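Long-range contacts in Hep_Hag family (PDB 3S6L), which forms a YadA-like head domain of the trimeric autotransporter adhesin BoaA and probably helps the bacterium attach to host epithelial cells: residues A[98-104]-A[112-118]; A[107-113]-A[121-127]. All blocks are in the same frame, centred on the assembly; numbering follows the deposited sequence.

Contact 1 of 2, residues A[98-104]-A[112-118]. With ZN (zinc ion), chain R.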
loop_
_atom_site.group_PDB
_atom_site.type_symbol
_atom_site.label_atom_id
_atom_site.label_comp_id
_atom_site.label_asym_id
_atom_site.label_seq_id
_atom_site.Cartn_x
_atom_site.Cartn_y
_atom_site.Cartn_z
ATOM N N GLN A 98 -5.194 -8.165 -2.059
ATOM C CA GLN A 98 -6.226 -9.119 -1.708
ATOM C C GLN A 98 -5.582 -10.358 -1.059
ATOM O O GLN A 98 -4.601 -10.893 -1.607
ATOM C CB GLN A 98 -7.044 -9.489 -2.971
ATOM C CG GLN A 98 -8.349 -10.254 -2.689
ATOM C CD GLN A 98 -8.165 -11.757 -2.841
ATOM O OE1 GLN A 98 -7.433 -12.187 -3.738
ATOM N NE2 GLN A 98 -8.835 -12.572 -1.980
ATOM N N GLY A 99 -6.104 -10.794 0.097
ATOM C CA GLY A 99 -5.609 -12.028 0.786
ATOM C C GLY A 99 -4.173 -11.926 1.294
ATOM O O GLY A 99 -3.516 -12.944 1.564
ATOM N N ALA A 100 -3.657 -10.696 1.396
ATOM C CA ALA A 100 -2.306 -10.467 1.875
ATOM C C ALA A 100 -2.342 -10.635 3.395
ATOM O O ALA A 100 -3.332 -10.287 4.028
ATOM C CB ALA A 100 -1.823 -9.062 1.512
ATOM N N LEU A 101 -1.268 -11.161 3.971
ATOM C CA LEU A 101 -1.229 -11.369 5.432
ATOM C C LEU A 101 0.113 -10.890 5.989
ATOM O O LEU A 101 1.161 -11.344 5.543
ATOM C CB LEU A 101 -1.477 -12.835 5.815
ATOM C CG LEU A 101 -1.363 -13.207 7.301
ATOM C CD1 LEU A 101 -2.551 -12.657 8.133
ATOM C CD2 LEU A 101 -1.234 -14.742 7.492
ATOM N N ALA A 102 0.073 -9.936 6.908
ATOM C CA ALA A 102 1.273 -9.493 7.576
ATOM C C ALA A 102 1.050 -9.885 9.033
ATOM O O ALA A 102 0.364 -9.179 9.775
ATOM C CB ALA A 102 1.440 -7.965 7.422
ATOM N N SER A 103 1.606 -11.026 9.424
ATOM C CA SER A 103 1.287 -11.592 10.729
ATOM C C SER A 103 2.427 -11.399 11.719
ATOM O O SER A 103 2.177 -11.366 12.888
ATOM C CB SER A 103 0.926 -13.069 10.618
ATOM O OG SER A 103 2.003 -13.732 10.018
ATOM N N GLY A 104 3.667 -11.281 11.234
ATOM C CA GLY A 104 4.823 -11.021 12.094
ATOM C C GLY A 104 4.704 -9.647 12.741
ATOM O O GLY A 104 4.120 -8.709 12.157
ATOM N N ALA A 112 -0.934 -9.311 -3.638
ATOM C CA ALA A 112 -2.030 -10.263 -3.436
ATOM C C ALA A 112 -1.471 -11.589 -2.945
ATOM O O ALA A 112 -0.525 -12.108 -3.535
ATOM C CB ALA A 112 -2.807 -10.471 -4.738
ATOM N N HIS A 113 -2.039 -12.128 -1.873
ATOM C CA HIS A 113 -1.606 -13.434 -1.335
ATOM C C HIS A 113 -0.130 -13.492 -0.930
ATOM O O HIS A 113 0.465 -14.585 -0.882
ATOM C CB HIS A 113 -1.965 -14.596 -2.296
ATOM C CG HIS A 113 -3.424 -14.662 -2.629
ATOM N ND1 HIS A 113 -4.363 -15.205 -1.771
ATOM C CD2 HIS A 113 -4.108 -14.224 -3.711
ATOM C CE1 HIS A 113 -5.562 -15.107 -2.315
ATOM N NE2 HIS A 113 -5.434 -14.520 -3.494
ATOM N N SER A 114 0.450 -12.340 -0.610
ATOM C CA SER A 114 1.790 -12.296 -0.027
ATOM C C SER A 114 1.640 -12.542 1.474
ATOM O O SER A 114 0.600 -12.224 2.045
ATOM C CB SER A 114 2.449 -10.938 -0.244
ATOM O OG SER A 114 1.644 -9.909 0.359
ATOM N N THR A 115 2.674 -13.099 2.098
ATOM C CA THR A 115 2.648 -13.443 3.524
ATOM C C THR A 115 3.972 -12.974 4.152
ATOM O O THR A 115 5.052 -13.436 3.771
ATOM C CB THR A 115 2.459 -14.994 3.771
ATOM O OG1 THR A 115 1.252 -15.461 3.129
ATOM C CG2 THR A 115 2.396 -15.342 5.301
ATOM N N ALA A 116 3.889 -12.015 5.056
ATOM C CA ALA A 116 5.059 -11.582 5.815
ATOM C C ALA A 116 4.873 -12.125 7.213
ATOM O O ALA A 116 4.170 -11.520 8.048
ATOM C CB ALA A 116 5.203 -10.077 5.832
ATOM N N ALA A 117 5.504 -13.277 7.450
ATOM C CA ALA A 117 5.209 -14.063 8.625
ATOM C C ALA A 117 6.201 -13.839 9.763
ATOM O O ALA A 117 5.823 -13.882 10.920
ATOM C CB ALA A 117 5.113 -15.566 8.251
ATOM N N ALA A 118 7.471 -13.620 9.428
ATOM C CA ALA A 118 8.543 -13.525 10.427
ATOM C C ALA A 118 8.567 -12.106 11.007
ATOM O O ALA A 118 8.158 -11.186 10.317
ATOM C CB ALA A 118 9.888 -13.881 9.798
HETATM ZN ZN ZN R . -7.267 -14.158 -4.410
HETATM O O HOH W 1 -1.345 -14.670 2.319
#

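Contact 2 of 2, residues A[107-113]-A[121-127]. With ZN (zinc ion), chain R.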
loop_
_atom_site.group_PDB
_atom_site.type_symbol
_atom_site.label_atom_id
_atom_site.label_comp_id
_atom_site.label_asym_id
_atom_site.label_seq_id
_atom_site.Cartn_x
_atom_site.Cartn_y
_atom_site.Cartn_z
ATOM N N SER A 107 5.794 -6.498 10.538
ATOM C CA SER A 107 5.924 -7.050 9.200
ATOM C C SER A 107 5.102 -6.241 8.177
ATOM O O SER A 107 4.228 -5.481 8.537
ATOM C CB SER A 107 5.511 -8.530 9.199
ATOM O OG SER A 107 4.109 -8.648 9.406
ATOM N N THR A 108 5.384 -6.435 6.897
ATOM C CA THR A 108 4.783 -5.639 5.854
ATOM C C THR A 108 4.634 -6.554 4.664
ATOM O O THR A 108 5.636 -7.103 4.158
ATOM C CB THR A 108 5.685 -4.409 5.502
ATOM O OG1 THR A 108 5.963 -3.667 6.698
ATOM C CG2 THR A 108 5.015 -3.493 4.489
ATOM N N ALA A 109 3.385 -6.764 4.256
ATOM C CA ALA A 109 3.052 -7.657 3.144
ATOM C C ALA A 109 2.429 -6.850 2.034
ATOM O O ALA A 109 1.326 -6.308 2.214
ATOM C CB ALA A 109 2.088 -8.778 3.602
ATOM N N LEU A 110 3.114 -6.792 0.887
ATOM C CA LEU A 110 2.715 -5.941 -0.244
ATOM C C LEU A 110 2.496 -6.747 -1.524
ATOM O O LEU A 110 3.452 -7.100 -2.223
ATOM C CB LEU A 110 3.793 -4.861 -0.451
ATOM C CG LEU A 110 4.052 -3.970 0.778
ATOM C CD1 LEU A 110 5.294 -3.160 0.578
ATOM C CD2 LEU A 110 2.896 -3.051 1.070
ATOM N N GLY A 111 1.249 -7.081 -1.820
ATOM C CA GLY A 111 0.932 -7.904 -2.990
ATOM C C GLY A 111 -0.099 -8.978 -2.657
ATOM O O GLY A 111 -0.136 -9.494 -1.524
ATOM N N ALA A 112 -0.934 -9.311 -3.638
ATOM C CA ALA A 112 -2.030 -10.263 -3.436
ATOM C C ALA A 112 -1.471 -11.589 -2.945
ATOM O O ALA A 112 -0.525 -12.108 -3.535
ATOM C CB ALA A 112 -2.807 -10.471 -4.738
ATOM N N HIS A 113 -2.039 -12.128 -1.873
ATOM C CA HIS A 113 -1.606 -13.434 -1.335
ATOM C C HIS A 113 -0.130 -13.492 -0.930
ATOM O O HIS A 113 0.465 -14.585 -0.882
ATOM C CB HIS A 113 -1.965 -14.596 -2.296
ATOM C CG HIS A 113 -3.424 -14.662 -2.629
ATOM N ND1 HIS A 113 -4.363 -15.205 -1.771
ATOM C CD2 HIS A 113 -4.108 -14.224 -3.711
ATOM C CE1 HIS A 113 -5.562 -15.107 -2.315
ATOM N NE2 HIS A 113 -5.434 -14.520 -3.494
ATOM N N SER A 121 9.918 -8.545 9.030
ATOM C CA SER A 121 10.131 -8.966 7.654
ATOM C C SER A 121 9.206 -8.250 6.720
ATOM O O SER A 121 8.249 -7.604 7.172
ATOM C CB SER A 121 9.915 -10.458 7.497
ATOM O OG SER A 121 8.560 -10.800 7.721
ATOM N N ALA A 122 9.506 -8.354 5.423
ATOM C CA ALA A 122 8.638 -7.856 4.383
ATOM C C ALA A 122 8.528 -8.818 3.218
ATOM O O ALA A 122 9.510 -9.454 2.814
ATOM C CB ALA A 122 9.107 -6.455 3.881
ATOM N N ALA A 123 7.327 -8.885 2.658
ATOM C CA ALA A 123 7.068 -9.713 1.489
ATOM C C ALA A 123 6.589 -8.780 0.405
ATOM O O ALA A 123 5.573 -8.086 0.603
ATOM C CB ALA A 123 6.010 -10.767 1.808
ATOM N N ILE A 124 7.320 -8.744 -0.711
ATOM C CA ILE A 124 7.013 -7.857 -1.847
ATOM C C ILE A 124 6.639 -8.702 -3.067
ATOM O O ILE A 124 7.429 -9.542 -3.524
ATOM C CB ILE A 124 8.250 -6.994 -2.242
ATOM C CG1 ILE A 124 8.817 -6.206 -1.063
ATOM C CG2 ILE A 124 7.941 -6.049 -3.368
ATOM C CD1 ILE A 124 7.808 -5.332 -0.376
ATOM N N GLY A 125 5.443 -8.483 -3.602
ATOM C CA GLY A 125 5.052 -9.150 -4.833
ATOM C C GLY A 125 3.980 -10.179 -4.557
ATOM O O GLY A 125 3.906 -10.708 -3.454
ATOM N N ALA A 126 3.133 -10.435 -5.552
ATOM C CA ALA A 126 2.087 -11.412 -5.418
ATOM C C ALA A 126 2.668 -12.793 -4.987
ATOM O O ALA A 126 3.714 -13.227 -5.517
ATOM C CB ALA A 126 1.322 -11.524 -6.729
ATOM N N ASN A 127 2.014 -13.454 -4.021
ATOM C CA ASN A 127 2.419 -14.798 -3.560
ATOM C C ASN A 127 3.793 -14.856 -2.874
ATOM O O ASN A 127 4.281 -15.953 -2.569
ATOM C CB ASN A 127 2.387 -15.803 -4.737
ATOM C CG ASN A 127 1.021 -15.850 -5.437
ATOM O OD1 ASN A 127 0.897 -15.561 -6.638
ATOM N ND2 ASN A 127 -0.004 -16.186 -4.686
HETATM ZN ZN ZN R . -7.267 -14.158 -4.410
HETATM O O HOH W 2 8.172 -4.784 7.950
#

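Contact 1 of 2, residues A[98-104]-A[112-118]
Q98 and H113 meet at a zinc ion, which each reaches with one atom: Q98 OE1 lies 2.1 Å from the zinc, and H113 NE2 is bound at the same distance. The two side chains run side by side in the same direction, the amide plane turned 78° against the imidazole. H113 holds CG beside its own backbone N (chi1 -56°), which carries the ring back over Q98, whose carbonyl O sits 3.9 Å above the centre of one ring face. Q98 NE2 is taken up by Q84, one coil earlier.

The backbone bonds join parallel neighbours. H113 N donates to Q98 O; further along, L101 N gives to S114 O and A116 N to L101 O, both at 2.9 Å. A116 O accepts from two backbone donors, S103 N and, almost straight (178°), G104 N at 3.2 Å, and also from S107 OG outside these segments.

A water links the outward side, donating to G99 O and S114 O and accepting from T115 OG1 at 2.8 Å. On that side L101 CD2 and T115 CG2 lie 4.3 Å apart, while A102 and A116 face inward against A109.

G99 and H113 both take positive phi, in matching turns. The two metal bonds add to the backbone bond between H113 and Q98, so the zinc cross-links corresponding turns of two successive coils.

Contact 2 of 2, residues A[107-113]-A[121-127]
L110 and I124 stand side by side on neighbouring parallel strands, both pointing the same way, and touch methyl to methyl: L110 CD1 lies 3.5 Å from I124 CD1, tighter than usual for two carbons. The isoleucine reaches across because CG1 sits beside its backbone N (chi1 -54°) and the next torsion bends CD1 back toward the leucine, to 4.0 Å from L110 CB. T108 and A122 share this face, their CB atoms 4.3 Å apart. L110 packs on L110, and I124 on I124, of both neighbouring subunits, so this face is turned to the trimer interior. A109 and A123 point to the other face, into the coil, where both touch S114.

Beneath the side chains the strands exchange nearly straight bonds: A123 N to T108 O, L110 N to A123 O at 2.8 Å, and G125 N to L110 O. The bond from T108 N to S121 O is weak, but a water bridges the same end, accepting from T108 OG1 and donating to S121 O. S107 CB leans over S121 O at 3.5 Å. S121 OG bonds to A118 O, and S107 OG to G104 O as well as to A116 O.

At the other end N127 N donates to A112 O at 2.9 Å, and N127 turns its amide toward H113, bringing ND2 within 3.5 Å of H113 CB, oblique to the ring. G111 and G125 leave the strands with extended backbones of positive phi. Stacked parallel strands, matched aliphatic residues facing the trimer axis and small residues inside each coil are the signature of the left-handed beta-roll of YadA-like heads.

In the fold
Contact 1 joins 98-104 to the segment one coil further on, along one wall of the roll; contact 2 does the same for 107-113, on another wall. They share A112 and H113, their segments alternate along the chain, and their centres are about 6 Å apart. Contact 2 is the buried one: its strands belong to the long sheet packed on the other subunits, and its side-chain packing is mainly aliphatic, over a ladder of backbone bonds. Contact 1 lies on the outer wall, partly buried, with strands 101-102 and 115-116 in a short sheet, and it depends more on polar groups, water and zinc. Between the walls small side chains meet, and a serine hydroxyl ties one to the other.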